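Local coordinates for protein SAM-dependent methyltransferase (Pyrococcus horikoshii, PDB 1WZN) that probably transfers a methyl group from S-adenosyl-L-methionine to an unspecified acceptor, and binds the by-product S-adenosyl-L-homocysteine, at residues E74-A79 with F92-V97. Residues are numbered along the deposited sequence; the frame is centred on the assembly and turned at random.
Sequences EMLRVA and FLQGDV. With SAH (S-adenosyl-L-homocysteine), chain F; SO4 (sulfate ion), chain D.
Leu76 carries much of the seam between the helix 74-79 and the strand 92-94, which run almost antiparallel (172°) with their axes 9.0 Å apart. Its CB leaves the helix at a slant to the strand, and chi1 of -62° sets CG anti to the carbonyl carbon, so that the forked end reaches across. Leu76 CD1 comes down on the strand backbone, 3.4 Å from Leu93 O, and also meets the CB of Gln94. The other branch, Leu76 CD2, lies against Phe92 CD1 at 4.1 Å, the two side chains passing alongside one another, pointing opposite ways. Three residues on, Ala79 points its methyl at the Phe92 ring: Ala79 CB stands over one face, offset toward the rim and nearest Phe92 CZ (3.5 Å), a CH-pi contact 21° off the ring normal. The side-chain contacts are apolar, although Leu76 CD1 also rests on the Leu93 carbonyl. Gln94 turns its amide away to Leu71 O, while Leu93 packs on Val67 and Leu69 of strand 65-70.

Past the strand the chain turns to the ligand. Asp96 OD1 accepts a nearly straight bond from the adenine N6 (2.9 Å) and a second from Leu98 N; Val97 N donates to adenine N1 (3.0 Å). This pair of bonds holds the Watson-Crick edge of the adenine, while Met75, on the helix, brings CE near the ribose O3'. Helix and strand are the second and third elements of the beta-alpha-beta unit 65-70, 73-85, 91-94 of the Rossmann-like class I methyltransferase fold, with the adenine-binding loop following the edge strand.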
ATOM      1  N   GLU A  74       6.615 -23.556 -32.379  1.00 16.52           N
ATOM      2  CA  GLU A  74       7.490 -23.783 -31.231  1.00 16.89           C
ATOM      3  C   GLU A  74       6.722 -24.401 -30.059  1.00 17.51           C
ATOM      4  O   GLU A  74       7.269 -25.209 -29.299  1.00 15.51           O
ATOM      5  CB  GLU A  74       8.157 -22.473 -30.790  1.00 17.71           C
ATOM      6  CG  GLU A  74       9.073 -21.857 -31.848  1.00 19.79           C
ATOM      7  CD  GLU A  74       8.373 -20.820 -32.708  1.00 22.06           C
ATOM      8  OE1 GLU A  74       7.162 -20.981 -32.984  1.00 20.30           O
ATOM      9  OE2 GLU A  74       9.038 -19.845 -33.118  1.00 23.34           O
ATOM     10  N   MET A  75       5.457 -24.016 -29.906  1.00 15.70           N
ATOM     11  CA  MET A  75       4.628 -24.567 -28.834  1.00 16.09           C
ATOM     12  C   MET A  75       4.186 -25.984 -29.199  1.00 15.60           C
ATOM     13  O   MET A  75       4.236 -26.895 -28.366  1.00 16.67           O
ATOM     14  CB  MET A  75       3.395 -23.687 -28.596  1.00 15.56           C
ATOM     15  CG  MET A  75       3.714 -22.284 -28.077  1.00 16.76           C
ATOM     16  SD  MET A  75       4.381 -22.298 -26.392  1.00 16.20           S
ATOM     17  CE  MET A  75       2.907 -22.550 -25.459  1.00 12.97           C
ATOM     18  N   LEU A  76       3.748 -26.166 -30.444  1.00 15.79           N
ATOM     19  CA  LEU A  76       3.306 -27.476 -30.920  1.00 16.38           C
ATOM     20  C   LEU A  76       4.429 -28.509 -30.822  1.00 17.85           C
ATOM     21  O   LEU A  76       4.181 -29.696 -30.584  1.00 16.27           O
ATOM     22  CB  LEU A  76       2.826 -27.380 -32.374  1.00 16.84           C
ATOM     23  CG  LEU A  76       1.629 -26.468 -32.667  1.00 15.37           C
ATOM     24  CD1 LEU A  76       1.337 -26.451 -34.159  1.00 16.62           C
ATOM     25  CD2 LEU A  76       0.415 -26.956 -31.889  1.00 15.77           C
ATOM     26  N   ARG A  77       5.667 -28.059 -31.011  1.00 18.89           N
ATOM     27  CA  ARG A  77       6.807 -28.963 -30.933  1.00 19.49           C
ATOM     28  C   ARG A  77       6.822 -29.645 -29.569  1.00 18.74           C
ATOM     29  O   ARG A  77       7.054 -30.852 -29.469  1.00 16.06           O
ATOM     30  CB  ARG A  77       8.112 -28.191 -31.148  1.00 21.84           C
ATOM     31  CG  ARG A  77       9.351 -29.065 -31.108  1.00 24.78           C
ATOM     32  CD  ARG A  77      10.613 -28.266 -31.395  1.00 26.53           C
ATOM     33  NE  ARG A  77      11.794 -29.127 -31.367  1.00 31.94           N
ATOM     34  CZ  ARG A  77      13.031 -28.714 -31.630  1.00 34.41           C
ATOM     35  NH1 ARG A  77      13.259 -27.443 -31.944  1.00 33.75           N
ATOM     36  NH2 ARG A  77      14.042 -29.573 -31.579  1.00 34.08           N
ATOM     37  N   VAL A  78       6.570 -28.860 -28.522  1.00 16.73           N
ATOM     38  CA  VAL A  78       6.535 -29.369 -27.156  1.00 16.89           C
ATOM     39  C   VAL A  78       5.345 -30.298 -26.963  1.00 15.52           C
ATOM     40  O   VAL A  78       5.467 -31.370 -26.376  1.00 15.22           O
ATOM     41  CB  VAL A  78       6.429 -28.205 -26.126  1.00 16.58           C
ATOM     42  CG1 VAL A  78       6.369 -28.763 -24.700  1.00 16.27           C
ATOM     43  CG2 VAL A  78       7.613 -27.262 -26.289  1.00 17.25           C
ATOM     44  N   ALA A  79       4.183 -29.880 -27.452  1.00 15.38           N
ATOM     45  CA  ALA A  79       2.979 -30.696 -27.328  1.00 15.75           C
ATOM     46  C   ALA A  79       3.161 -32.077 -27.974  1.00 17.16           C
ATOM     47  O   ALA A  79       2.818 -33.103 -27.378  1.00 14.77           O
ATOM     48  CB  ALA A  79       1.791 -29.970 -27.960  1.00 14.64           C
ATOM     49  N   PHE A  92      -2.099 -32.462 -33.973  1.00 17.81           N
ATOM     50  CA  PHE A  92      -1.702 -31.082 -33.708  1.00 17.60           C
ATOM     51  C   PHE A  92      -1.519 -30.352 -35.038  1.00 19.17           C
ATOM     52  O   PHE A  92      -0.827 -30.838 -35.937  1.00 18.89           O
ATOM     53  CB  PHE A  92      -0.408 -31.051 -32.885  1.00 17.34           C
ATOM     54  CG  PHE A  92      -0.615 -31.362 -31.426  1.00 17.65           C
ATOM     55  CD1 PHE A  92      -1.304 -30.468 -30.604  1.00 17.91           C
ATOM     56  CD2 PHE A  92      -0.145 -32.550 -30.876  1.00 17.79           C
ATOM     57  CE1 PHE A  92      -1.519 -30.755 -29.248  1.00 18.19           C
ATOM     58  CE2 PHE A  92      -0.353 -32.847 -29.530  1.00 17.18           C
ATOM     59  CZ  PHE A  92      -1.040 -31.949 -28.711  1.00 16.52           C
ATOM     60  N   LEU A  93      -2.149 -29.186 -35.152  1.00 17.27           N
ATOM     61  CA  LEU A  93      -2.105 -28.382 -36.371  1.00 17.42           C
ATOM     62  C   LEU A  93      -1.655 -26.956 -36.095  1.00 18.39           C
ATOM     63  O   LEU A  93      -1.985 -26.388 -35.055  1.00 16.69           O
ATOM     64  CB  LEU A  93      -3.502 -28.308 -36.992  1.00 17.18           C
ATOM     65  CG  LEU A  93      -4.264 -29.614 -37.220  1.00 18.72           C
ATOM     66  CD1 LEU A  93      -5.725 -29.314 -37.546  1.00 19.72           C
ATOM     67  CD2 LEU A  93      -3.604 -30.381 -38.342  1.00 22.60           C
ATOM     68  N   GLN A  94      -0.930 -26.373 -37.044  1.00 17.33           N
ATOM     69  CA  GLN A  94      -0.488 -24.990 -36.909  1.00 18.82           C
ATOM     70  C   GLN A  94      -1.467 -24.137 -37.691  1.00 19.28           C
ATOM     71  O   GLN A  94      -1.908 -24.521 -38.779  1.00 16.95           O
ATOM     72  CB  GLN A  94       0.921 -24.804 -37.478  1.00 20.07           C
ATOM     73  CG  GLN A  94       1.507 -23.387 -37.295  1.00 21.38           C
ATOM     74  CD  GLN A  94       0.882 -22.349 -38.218  1.00 25.30           C
ATOM     75  OE1 GLN A  94       0.644 -22.616 -39.398  1.00 24.22           O
ATOM     76  NE2 GLN A  94       0.630 -21.150 -37.687  1.00 24.80           N
ATOM     77  N   GLY A  95      -1.818 -22.985 -37.134  1.00 17.21           N
ATOM     78  CA  GLY A  95      -2.745 -22.100 -37.809  1.00 17.77           C
ATOM     79  C   GLY A  95      -3.327 -21.079 -36.856  1.00 18.40           C
ATOM     80  O   GLY A  95      -3.189 -21.197 -35.636  1.00 17.70           O
ATOM     81  N   ASP A  96      -3.982 -20.077 -37.428  1.00 18.04           N
ATOM     82  CA  ASP A  96      -4.618 -19.002 -36.676  1.00 17.80           C
ATOM     83  C   ASP A  96      -6.048 -19.450 -36.361  1.00 18.00           C
ATOM     84  O   ASP A  96      -6.767 -19.913 -37.258  1.00 17.06           O
ATOM     85  CB  ASP A  96      -4.648 -17.746 -37.554  1.00 19.68           C
ATOM     86  CG  ASP A  96      -5.081 -16.500 -36.803  1.00 22.59           C
ATOM     87  OD1 ASP A  96      -5.861 -16.603 -35.836  1.00 19.88           O
ATOM     88  OD2 ASP A  96      -4.647 -15.402 -37.208  1.00 27.87           O
ATOM     89  N   VAL A  97      -6.464 -19.325 -35.103  1.00 15.91           N
ATOM     90  CA  VAL A  97      -7.817 -19.718 -34.721  1.00 16.48           C
ATOM     91  C   VAL A  97      -8.874 -18.903 -35.465  1.00 18.56           C
ATOM     92  O   VAL A  97      -9.996 -19.374 -35.663  1.00 18.66           O
ATOM     93  CB  VAL A  97      -8.083 -19.550 -33.194  1.00 16.01           C
ATOM     94  CG1 VAL A  97      -7.173 -20.474 -32.394  1.00 16.95           C
ATOM     95  CG2 VAL A  97      -7.888 -18.099 -32.774  1.00 14.58           C
TER
HETATM   96  N   SAH F1001      -4.242 -23.622 -24.085  1.00 16.53           N
HETATM   97  CA  SAH F1001      -2.810 -23.702 -23.567  1.00 16.95           C
HETATM   98  CB  SAH F1001      -1.933 -22.511 -23.838  1.00 18.90           C
HETATM   99  CG  SAH F1001      -2.272 -21.137 -23.282  1.00 17.92           C
HETATM  100  SD  SAH F1001      -0.980 -19.989 -23.943  1.00 17.57           S
HETATM  101  C   SAH F1001      -2.923 -24.003 -22.005  1.00 18.08           C
HETATM  102  O   SAH F1001      -4.043 -24.118 -21.474  1.00 17.25           O
HETATM  103  OXT SAH F1001      -1.799 -24.126 -21.376  1.00 20.54           O
HETATM  104  C5' SAH F1001      -1.806 -19.078 -25.191  1.00 16.16           C
HETATM  105  C4' SAH F1001      -1.642 -19.778 -26.627  1.00 15.87           C
HETATM  106  O4' SAH F1001      -2.342 -18.879 -27.496  1.00 17.24           O
HETATM  107  C3' SAH F1001      -0.239 -19.826 -27.186  1.00 17.57           C
HETATM  108  O3' SAH F1001       0.168 -21.178 -27.402  1.00 16.94           O
HETATM  109  C2' SAH F1001      -0.347 -18.950 -28.501  1.00 15.43           C
HETATM  110  O2' SAH F1001       0.532 -19.397 -29.526  1.00 18.24           O
HETATM  111  C1' SAH F1001      -1.821 -19.073 -28.845  1.00 15.89           C
HETATM  112  N9  SAH F1001      -2.360 -18.142 -29.648  1.00 17.41           N
HETATM  113  C8  SAH F1001      -2.477 -16.762 -29.550  1.00 17.36           C
HETATM  114  N7  SAH F1001      -3.077 -16.184 -30.538  1.00 17.55           N
HETATM  115  C5  SAH F1001      -3.414 -17.253 -31.414  1.00 17.74           C
HETATM  116  C6  SAH F1001      -4.094 -17.259 -32.679  1.00 17.62           C
HETATM  117  N6  SAH F1001      -4.555 -16.156 -33.283  1.00 17.64           N
HETATM  118  N1  SAH F1001      -4.246 -18.507 -33.247  1.00 15.44           N
HETATM  119  C2  SAH F1001      -3.790 -19.654 -32.665  1.00 17.18           C
HETATM  120  N3  SAH F1001      -3.135 -19.686 -31.451  1.00 16.44           N
HETATM  121  C4  SAH F1001      -2.982 -18.456 -30.888  1.00 16.93           C
HETATM  122  S   SO4 D1004      11.730 -32.849 -30.443  1.00 48.91           S
HETATM  123  O1  SO4 D1004      10.786 -32.305 -31.438  1.00 48.72           O
HETATM  124  O2  SO4 D1004      10.999 -33.657 -29.447  1.00 48.59           O
HETATM  125  O3  SO4 D1004      12.423 -31.737 -29.768  1.00 49.61           O
HETATM  126  O4  SO4 D1004      12.719 -33.702 -31.133  1.00 50.39           O